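Local coordinates for protein 2-dehydro-3-deoxy-d-gluconate/2-dehydro-3-deoxy-phosphogluconate aldolase (Picrophilus torridus, PDB 4UXD) that acts as an aldolase of the dihydrodipicolinate synthetase family, built on a parallel (beta/alpha)8 barrel and found here as a four-chain assembly, at residues 195-199 with 200-204; 250-254 with 255-259; 272-275 with 276-280. All blocks are in the same frame, centred on the assembly; numbering follows the deposited sequence.

Contact 1 (195-199 with 200-204)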
loop_
_atom_site.group_PDB
_atom_site.type_symbol
_atom_site.label_atom_id
_atom_site.label_comp_id
_atom_site.label_asym_id
_atom_site.label_seq_id
_atom_site.Cartn_x
_atom_site.Cartn_y
_atom_site.Cartn_z
ATOM N N LEU A 195 -19.186 -14.061 5.993
ATOM C CA LEU A 195 -20.063 -14.836 6.871
ATOM C C LEU A 195 -21.525 -14.454 6.724
ATOM O O LEU A 195 -22.408 -15.269 6.969
ATOM C CB LEU A 195 -19.657 -14.663 8.330
ATOM C CG LEU A 195 -18.407 -15.411 8.798
ATOM C CD1 LEU A 195 -18.079 -14.979 10.231
ATOM C CD2 LEU A 195 -18.592 -16.933 8.711
ATOM N N SER A 196 -21.787 -13.212 6.324
ATOM C CA SER A 196 -23.161 -12.763 6.107
ATOM C C SER A 196 -23.808 -13.461 4.900
ATOM O O SER A 196 -25.011 -13.337 4.682
ATOM C CB SER A 196 -23.207 -11.244 5.916
ATOM O OG SER A 196 -23.566 -10.913 4.586
ATOM N N LEU A 197 -22.995 -14.171 4.120
ATOM C CA LEU A 197 -23.462 -14.955 2.977
ATOM C C LEU A 197 -23.685 -16.406 3.387
ATOM O O LEU A 197 -24.093 -17.240 2.575
ATOM C CB LEU A 197 -22.447 -14.912 1.818
ATOM C CG LEU A 197 -21.975 -13.560 1.278
ATOM C CD1 LEU A 197 -20.928 -13.784 0.214
ATOM C CD2 LEU A 197 -23.123 -12.745 0.717
ATOM N N SER A 198 -23.399 -16.712 4.645
ATOM C CA SER A 198 -23.493 -18.083 5.124
ATOM C C SER A 198 -24.941 -18.595 5.088
ATOM O O SER A 198 -25.886 -17.855 5.394
ATOM C CB SER A 198 -22.924 -18.178 6.545
ATOM O OG SER A 198 -22.509 -19.489 6.859
ATOM N N ASP A 199 -25.105 -19.850 4.680
ATOM C CA ASP A 199 -26.375 -20.550 4.844
ATOM C C ASP A 199 -26.164 -22.065 4.738
ATOM O O ASP A 199 -25.054 -22.567 4.931
ATOM C CB ASP A 199 -27.421 -20.054 3.823
ATOM C CG ASP A 199 -27.201 -20.601 2.423
ATOM O OD1 ASP A 199 -27.301 -21.830 2.230
ATOM O OD2 ASP A 199 -26.973 -19.796 1.499
ATOM N N ASP A 200 -27.227 -22.795 4.425
ATOM C CA ASP A 200 -27.193 -24.249 4.506
ATOM C C ASP A 200 -26.525 -24.892 3.288
ATOM O O ASP A 200 -25.975 -25.990 3.391
ATOM C CB ASP A 200 -28.611 -24.784 4.700
ATOM C CG ASP A 200 -29.237 -24.308 6.010
ATOM O OD1 ASP A 200 -28.905 -24.885 7.069
ATOM O OD2 ASP A 200 -30.054 -23.356 5.984
ATOM N N ASP A 201 -26.552 -24.197 2.151
ATOM C CA ASP A 201 -25.841 -24.629 0.945
ATOM C C ASP A 201 -24.699 -23.668 0.582
ATOM O O ASP A 201 -24.271 -23.595 -0.577
ATOM C CB ASP A 201 -26.819 -24.757 -0.226
ATOM C CG ASP A 201 -27.384 -26.162 -0.367
ATOM O OD1 ASP A 201 -26.621 -27.140 -0.191
ATOM O OD2 ASP A 201 -28.596 -26.290 -0.658
ATOM N N PHE A 202 -24.203 -22.940 1.581
ATOM C CA PHE A 202 -23.072 -22.041 1.373
ATOM C C PHE A 202 -22.179 -21.957 2.623
ATOM O O PHE A 202 -22.559 -21.384 3.655
ATOM C CB PHE A 202 -23.568 -20.651 0.965
ATOM C CG PHE A 202 -22.489 -19.764 0.408
ATOM C CD1 PHE A 202 -22.070 -19.902 -0.904
ATOM C CD2 PHE A 202 -21.885 -18.796 1.201
ATOM C CE1 PHE A 202 -21.071 -19.089 -1.420
ATOM C CE2 PHE A 202 -20.892 -17.989 0.695
ATOM C CZ PHE A 202 -20.484 -18.136 -0.622
ATOM N N ALA A 203 -20.985 -22.540 2.503
ATOM C CA ALA A 203 -20.003 -22.588 3.584
ATOM C C ALA A 203 -19.074 -21.374 3.564
ATOM O O ALA A 203 -18.901 -20.724 2.535
ATOM C CB ALA A 203 -19.177 -23.882 3.491
ATOM N N VAL A 204 -18.494 -21.069 4.719
ATOM C CA VAL A 204 -17.538 -19.977 4.836
ATOM C C VAL A 204 -16.364 -20.441 5.694
ATOM O O VAL A 204 -16.500 -20.598 6.906
ATOM C CB VAL A 204 -18.184 -18.725 5.444
ATOM C CG1 VAL A 204 -17.210 -17.588 5.487
ATOM C CG2 VAL A 204 -19.408 -18.319 4.638
#
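D199 and F202 face each other across a type I turn in the connection from helix 188-195 to strand 203-206, one of the alpha-to-beta links of the barrel; a second type I turn, L195 to S198, comes just before it. The firm bond is from D199 N to F202 O, 3.1 Å and almost straight at 170°, landing on a lone pair of the carbonyl. The return bond, F202 N to D199 O, is long and weak. The D199 carboxylate folds back over this turn with OD1 at the D201 N-H, in the manner of an Asx turn, although the modelled separation is too short to trust. Its other oxygen, OD2, lies 3.6 Å from F202 CB and makes a salt bridge with K172. The trans chi1 of F202 (-166°) turns the CD2-CE2 side of its ring to L197: CE2 is 3.6 Å from L197 CB, and CD2 meets L197 O obliquely at 3.0 Å, while S198 CA lies at the ring edge. Farther along, L195 CD2 touches V204 CG1 at 3.6 Å. K172 also donates to L197 O, tying the loop to helix 165-174, while F202 and V204 pack on strand 178-183 and V204 N bonds to S221 OG.

Contact 2 (250-254 with 255-259)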
loop_
_atom_site.group_PDB
_atom_site.type_symbol
_atom_site.label_atom_id
_atom_site.label_comp_id
_atom_site.label_asym_id
_atom_site.label_seq_id
_atom_site.Cartn_x
_atom_site.Cartn_y
_atom_site.Cartn_z
ATOM N N LYS A 250 -7.664 -22.492 24.328
ATOM C CA LYS A 250 -6.363 -22.724 24.938
ATOM C C LYS A 250 -5.431 -23.375 23.918
ATOM O O LYS A 250 -4.260 -23.000 23.800
ATOM C CB LYS A 250 -6.491 -23.595 26.186
ATOM C CG LYS A 250 -5.179 -23.808 26.925
ATOM C CD LYS A 250 -5.345 -24.685 28.157
ATOM C CE LYS A 250 -5.875 -26.083 27.818
ATOM N NZ LYS A 250 -5.004 -26.838 26.862
ATOM N N ILE A 251 -5.974 -24.350 23.190
ATOM C CA ILE A 251 -5.256 -25.012 22.105
ATOM C C ILE A 251 -4.803 -23.970 21.085
ATOM O O ILE A 251 -3.649 -23.958 20.652
ATOM C CB ILE A 251 -6.139 -26.101 21.414
ATOM C CG1 ILE A 251 -6.414 -27.262 22.375
ATOM C CG2 ILE A 251 -5.465 -26.645 20.151
ATOM C CD1 ILE A 251 -7.501 -28.234 21.898
ATOM N N GLU A 252 -5.713 -23.086 20.711
ATOM C CA GLU A 252 -5.406 -22.036 19.750
ATOM C C GLU A 252 -4.246 -21.159 20.228
ATOM O O GLU A 252 -3.368 -20.801 19.443
ATOM C CB GLU A 252 -6.646 -21.169 19.503
ATOM C CG GLU A 252 -6.467 -20.047 18.474
ATOM C CD GLU A 252 -6.531 -20.534 17.029
ATOM O OE1 GLU A 252 -5.499 -21.018 16.518
ATOM O OE2 GLU A 252 -7.611 -20.420 16.407
ATOM N N LYS A 253 -4.250 -20.811 21.513
ATOM C CA LYS A 253 -3.304 -19.821 22.023
ATOM C C LYS A 253 -1.940 -20.435 22.309
ATOM O O LYS A 253 -0.919 -19.811 22.053
ATOM C CB LYS A 253 -3.857 -19.140 23.288
ATOM C CG LYS A 253 -4.129 -20.082 24.448
ATOM C CD LYS A 253 -4.629 -19.366 25.693
ATOM C CE LYS A 253 -6.067 -18.881 25.545
ATOM N NZ LYS A 253 -6.497 -17.986 26.670
ATOM N N ASN A 254 -1.922 -21.659 22.820
ATOM C CA ASN A 254 -0.671 -22.294 23.214
ATOM C C ASN A 254 -0.032 -23.151 22.113
ATOM O O ASN A 254 1.183 -23.356 22.106
ATOM C CB ASN A 254 -0.899 -23.154 24.458
ATOM C CG ASN A 254 -1.480 -22.364 25.615
ATOM O OD1 ASN A 254 -2.565 -22.667 26.111
ATOM N ND2 ASN A 254 -0.758 -21.342 26.048
ATOM N N ASP A 255 -0.843 -23.653 21.188
ATOM C CA ASP A 255 -0.358 -24.595 20.184
ATOM C C ASP A 255 -0.307 -23.992 18.783
ATOM O O ASP A 255 0.768 -23.827 18.210
ATOM C CB ASP A 255 -1.235 -25.839 20.186
ATOM C CG ASP A 255 -1.381 -26.417 21.560
ATOM O OD1 ASP A 255 -0.550 -26.061 22.424
ATOM O OD2 ASP A 255 -2.308 -27.222 21.777
ATOM N N VAL A 256 -1.475 -23.649 18.252
ATOM C CA VAL A 256 -1.597 -23.177 16.883
ATOM C C VAL A 256 -0.870 -21.840 16.675
ATOM O O VAL A 256 0.002 -21.711 15.800
ATOM C CB VAL A 256 -3.091 -23.017 16.492
ATOM C CG1 VAL A 256 -3.239 -22.766 14.992
ATOM C CG2 VAL A 256 -3.902 -24.251 16.905
ATOM N N ILE A 257 -1.236 -20.853 17.490
ATOM C CA ILE A 257 -0.758 -19.479 17.316
ATOM C C ILE A 257 0.753 -19.379 17.465
ATOM O O ILE A 257 1.392 -18.647 16.716
ATOM C CB ILE A 257 -1.458 -18.508 18.318
ATOM C CG1 ILE A 257 -2.858 -18.178 17.814
ATOM C CG2 ILE A 257 -0.666 -17.196 18.506
ATOM C CD1 ILE A 257 -3.759 -17.602 18.854
ATOM N N PRO A 258 1.332 -20.099 18.442
ATOM C CA PRO A 258 2.791 -20.039 18.552
ATOM C C PRO A 258 3.476 -20.754 17.401
ATOM O O PRO A 258 4.545 -20.319 16.967
ATOM C CB PRO A 258 3.066 -20.720 19.894
ATOM C CG PRO A 258 1.810 -20.515 20.655
ATOM C CD PRO A 258 0.736 -20.707 19.639
ATOM N N LEU A 259 2.850 -21.815 16.900
ATOM C CA LEU A 259 3.346 -22.492 15.696
ATOM C C LEU A 259 3.241 -21.613 14.450
ATOM O O LEU A 259 4.172 -21.571 13.628
ATOM C CB LEU A 259 2.584 -23.792 15.449
ATOM C CG LEU A 259 3.066 -24.530 14.202
ATOM C CD1 LEU A 259 4.503 -25.010 14.387
ATOM C CD2 LEU A 259 2.135 -25.666 13.864
#
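I251 and D255 meet in helix 245-264 where the alpha-helical pattern widens into a pi-type turn. I251 O takes two N-H groups from opposite faces of its plane, D255 N at 2.9 Å and V256 N at 3.3 Å, and E252 O then receives I257 N at 2.9 Å, five residues on. The tight side is the one turned to the protein. The E252 chain bends at chi2 (79°), which swings the carboxylate along the helix until OE1 sits against V256 CB at 3.1 Å; OE2 is bonded to the backbone N of F213. Across the same side chain, I257 CD1 comes in at about a right angle to within 3.7 Å of E252 CG. I251 CG2 lies beside D255 OD2, the oxygen that pairs with R236 of helix 233-240, and the same helix packs on I251, E252 and V256. By contrast, K250, K253 and N254 lie on the solvent side, and K253 meets the next turn mainly through its backbone. P258 has no N-H to give the turn before it, and the helix kinks there: its ring reaches back so that CD lies 3.1 Å from K253 O.

Contact 3 (272-275 with 276-280)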
loop_
_atom_site.group_PDB
_atom_site.type_symbol
_atom_site.label_atom_id
_atom_site.label_comp_id
_atom_site.label_asym_id
_atom_site.label_seq_id
_atom_site.Cartn_x
_atom_site.Cartn_y
_atom_site.Cartn_z
ATOM N N TYR A 272 6.811 -24.713 5.873
ATOM C CA TYR A 272 5.843 -25.811 5.942
ATOM C C TYR A 272 6.459 -27.076 5.380
ATOM O O TYR A 272 6.222 -28.178 5.878
ATOM C CB TYR A 272 4.558 -25.480 5.170
ATOM C CG TYR A 272 3.686 -24.436 5.841
ATOM C CD1 TYR A 272 4.049 -23.089 5.850
ATOM C CD2 TYR A 272 2.499 -24.795 6.468
ATOM C CE1 TYR A 272 3.249 -22.134 6.462
ATOM C CE2 TYR A 272 1.700 -23.849 7.089
ATOM C CZ TYR A 272 2.079 -22.523 7.078
ATOM O OH TYR A 272 1.286 -21.589 7.690
ATOM N N TYR A 273 7.256 -26.898 4.332
ATOM C CA TYR A 273 7.882 -28.010 3.666
ATOM C C TYR A 273 8.978 -28.592 4.562
ATOM O O TYR A 273 8.986 -29.793 4.815
ATOM C CB TYR A 273 8.405 -27.573 2.283
ATOM C CG TYR A 273 7.276 -27.491 1.264
ATOM C CD1 TYR A 273 6.373 -26.437 1.274
ATOM C CD2 TYR A 273 7.093 -28.488 0.326
ATOM C CE1 TYR A 273 5.326 -26.375 0.366
ATOM C CE2 TYR A 273 6.049 -28.439 -0.583
ATOM C CZ TYR A 273 5.167 -27.382 -0.560
ATOM O OH TYR A 273 4.132 -27.333 -1.472
ATOM N N GLU A 274 9.871 -27.755 5.074
ATOM C CA GLU A 274 10.901 -28.257 5.969
ATOM C C GLU A 274 10.265 -28.992 7.150
ATOM O O GLU A 274 10.692 -30.087 7.527
ATOM C CB GLU A 274 11.785 -27.118 6.474
ATOM C CG GLU A 274 12.973 -27.583 7.295
ATOM C CD GLU A 274 13.987 -26.473 7.546
ATOM O OE1 GLU A 274 13.875 -25.413 6.891
ATOM O OE2 GLU A 274 14.888 -26.654 8.400
ATOM N N TYR A 275 9.221 -28.395 7.711
ATOM C CA TYR A 275 8.626 -28.911 8.926
ATOM C C TYR A 275 8.082 -30.296 8.657
ATOM O O TYR A 275 8.177 -31.187 9.498
ATOM C CB TYR A 275 7.526 -27.978 9.428
ATOM C CG TYR A 275 7.244 -28.093 10.906
ATOM C CD1 TYR A 275 6.662 -29.237 11.435
ATOM C CD2 TYR A 275 7.548 -27.055 11.773
ATOM C CE1 TYR A 275 6.397 -29.347 12.788
ATOM C CE2 TYR A 275 7.287 -27.154 13.128
ATOM C CZ TYR A 275 6.709 -28.302 13.633
ATOM O OH TYR A 275 6.446 -28.408 14.984
ATOM N N PHE A 276 7.526 -30.476 7.467
ATOM C CA PHE A 276 7.016 -31.774 7.060
ATOM C C PHE A 276 8.155 -32.765 6.797
ATOM O O PHE A 276 8.041 -33.958 7.080
ATOM C CB PHE A 276 6.154 -31.647 5.810
ATOM C CG PHE A 276 5.720 -32.968 5.265
ATOM C CD1 PHE A 276 4.645 -33.637 5.825
ATOM C CD2 PHE A 276 6.411 -33.564 4.210
ATOM C CE1 PHE A 276 4.246 -34.870 5.327
ATOM C CE2 PHE A 276 6.015 -34.797 3.714
ATOM C CZ PHE A 276 4.938 -35.450 4.273
ATOM N N TYR A 277 9.246 -32.264 6.242
ATOM C CA TYR A 277 10.347 -33.111 5.851
ATOM C C TYR A 277 11.055 -33.664 7.083
ATOM O O TYR A 277 11.336 -34.861 7.164
ATOM C CB TYR A 277 11.331 -32.335 4.974
ATOM C CG TYR A 277 10.828 -31.993 3.584
ATOM C CD1 TYR A 277 9.844 -32.746 2.964
ATOM C CD2 TYR A 277 11.351 -30.912 2.891
ATOM C CE1 TYR A 277 9.397 -32.433 1.696
ATOM C CE2 TYR A 277 10.916 -30.595 1.630
ATOM C CZ TYR A 277 9.936 -31.354 1.034
ATOM O OH TYR A 277 9.505 -31.028 -0.238
ATOM N N LYS A 278 11.335 -32.783 8.034
ATOM C CA LYS A 278 12.032 -33.157 9.249
ATOM C C LYS A 278 11.208 -34.125 10.091
ATOM O O LYS A 278 11.751 -35.054 10.693
ATOM C CB LYS A 278 12.375 -31.908 10.072
ATOM C CG LYS A 278 13.576 -31.110 9.549
ATOM C CD LYS A 278 14.032 -30.060 10.562
ATOM C CE LYS A 278 15.380 -29.425 10.196
ATOM N NZ LYS A 278 16.558 -30.317 10.456
ATOM N N LYS A 279 9.897 -33.907 10.121
ATOM C CA LYS A 279 9.020 -34.678 10.982
ATOM C C LYS A 279 8.968 -36.136 10.552
ATOM O O LYS A 279 9.003 -37.043 11.384
ATOM C CB LYS A 279 7.607 -34.093 10.985
ATOM C CG LYS A 279 6.561 -35.108 11.406
ATOM C CD LYS A 279 5.366 -34.505 12.088
ATOM C CE LYS A 279 4.912 -35.406 13.229
ATOM N NZ LYS A 279 3.438 -35.517 13.326
ATOM N N ASN A 280 8.850 -36.351 9.249
ATOM C CA ASN A 280 8.830 -37.693 8.693
ATOM C C ASN A 280 10.230 -38.136 8.264
ATOM O O ASN A 280 10.378 -39.143 7.572
ATOM C CB ASN A 280 7.870 -37.754 7.508
ATOM C CG ASN A 280 6.520 -37.138 7.816
ATOM O OD1 ASN A 280 5.629 -37.802 8.347
ATOM N ND2 ASN A 280 6.359 -35.861 7.475
#
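Y273 and Y277 run side by side and point the same way, one turn apart on helix 270-279. Both have CG beside the backbone N and anti to the carbonyl carbon (chi1 -78° and -70°), which sends the two rings off the same flank, yet they do not stack. The hydroxyl of Y277 arrives at the edge of the Y273 ring, in its plane, with OH 3.5 Å from CD2. The Y277 ring instead turns one face to the helix backbone: Y273 O sits 3.1 Å above it, offset toward the rim, while also accepting from Y277 N at 2.9 Å, the nitrogen nearly in line with the C=O but the N-H itself bent.

E274 and K278 also run side by side. The extended glutamate lies alongside the lysine, and OE2 approaches the methylene CE of K278 at 3.3 Å while NZ stays 4.5 Å away, too far for a salt bridge. At the helix end, N280 folds back onto the preceding turn; its ND2 donates to F276 O at 2.6 Å and lies over one face of the F276 ring. Y275 leaves on another side and stacks on F230.

The polar ends of Y273, Y277 and E274 are buried and are taken up by other parts of the chain. Y273 OH bonds T34 N and T68 O, Y277 OH bonds L36 N and G285 O, and the E274 oxygens take the N-H groups of G294 and I295. These two donors probably help to stabilise the buried carboxylate, with R292 in a long, weak ion pair and K278 another nearby positive charge, so this polar chemistry stitches the helix to the surrounding loops and the C-terminal tail.

The three contacts follow one another along the chain in the order 1, 2, 3. Contact 1 is a loop that runs into strand 203-206 of the eight-stranded parallel barrel, whereas contacts 2 and 3 belong to helices 245-264 and 270-279, which come after the last strand. Contact 1 stands apart, its centre about 27 Å from that of contact 2 and about 34 Å from that of contact 3, which lies on the opposite side of the chain's centre. Contacts 2 and 3, with centres about 19 Å apart, do touch: L259 CD1 packs on Y275 CE2 at 3.7 Å. These consecutive helices thus pack together, separately from the loop that feeds the barrel itself.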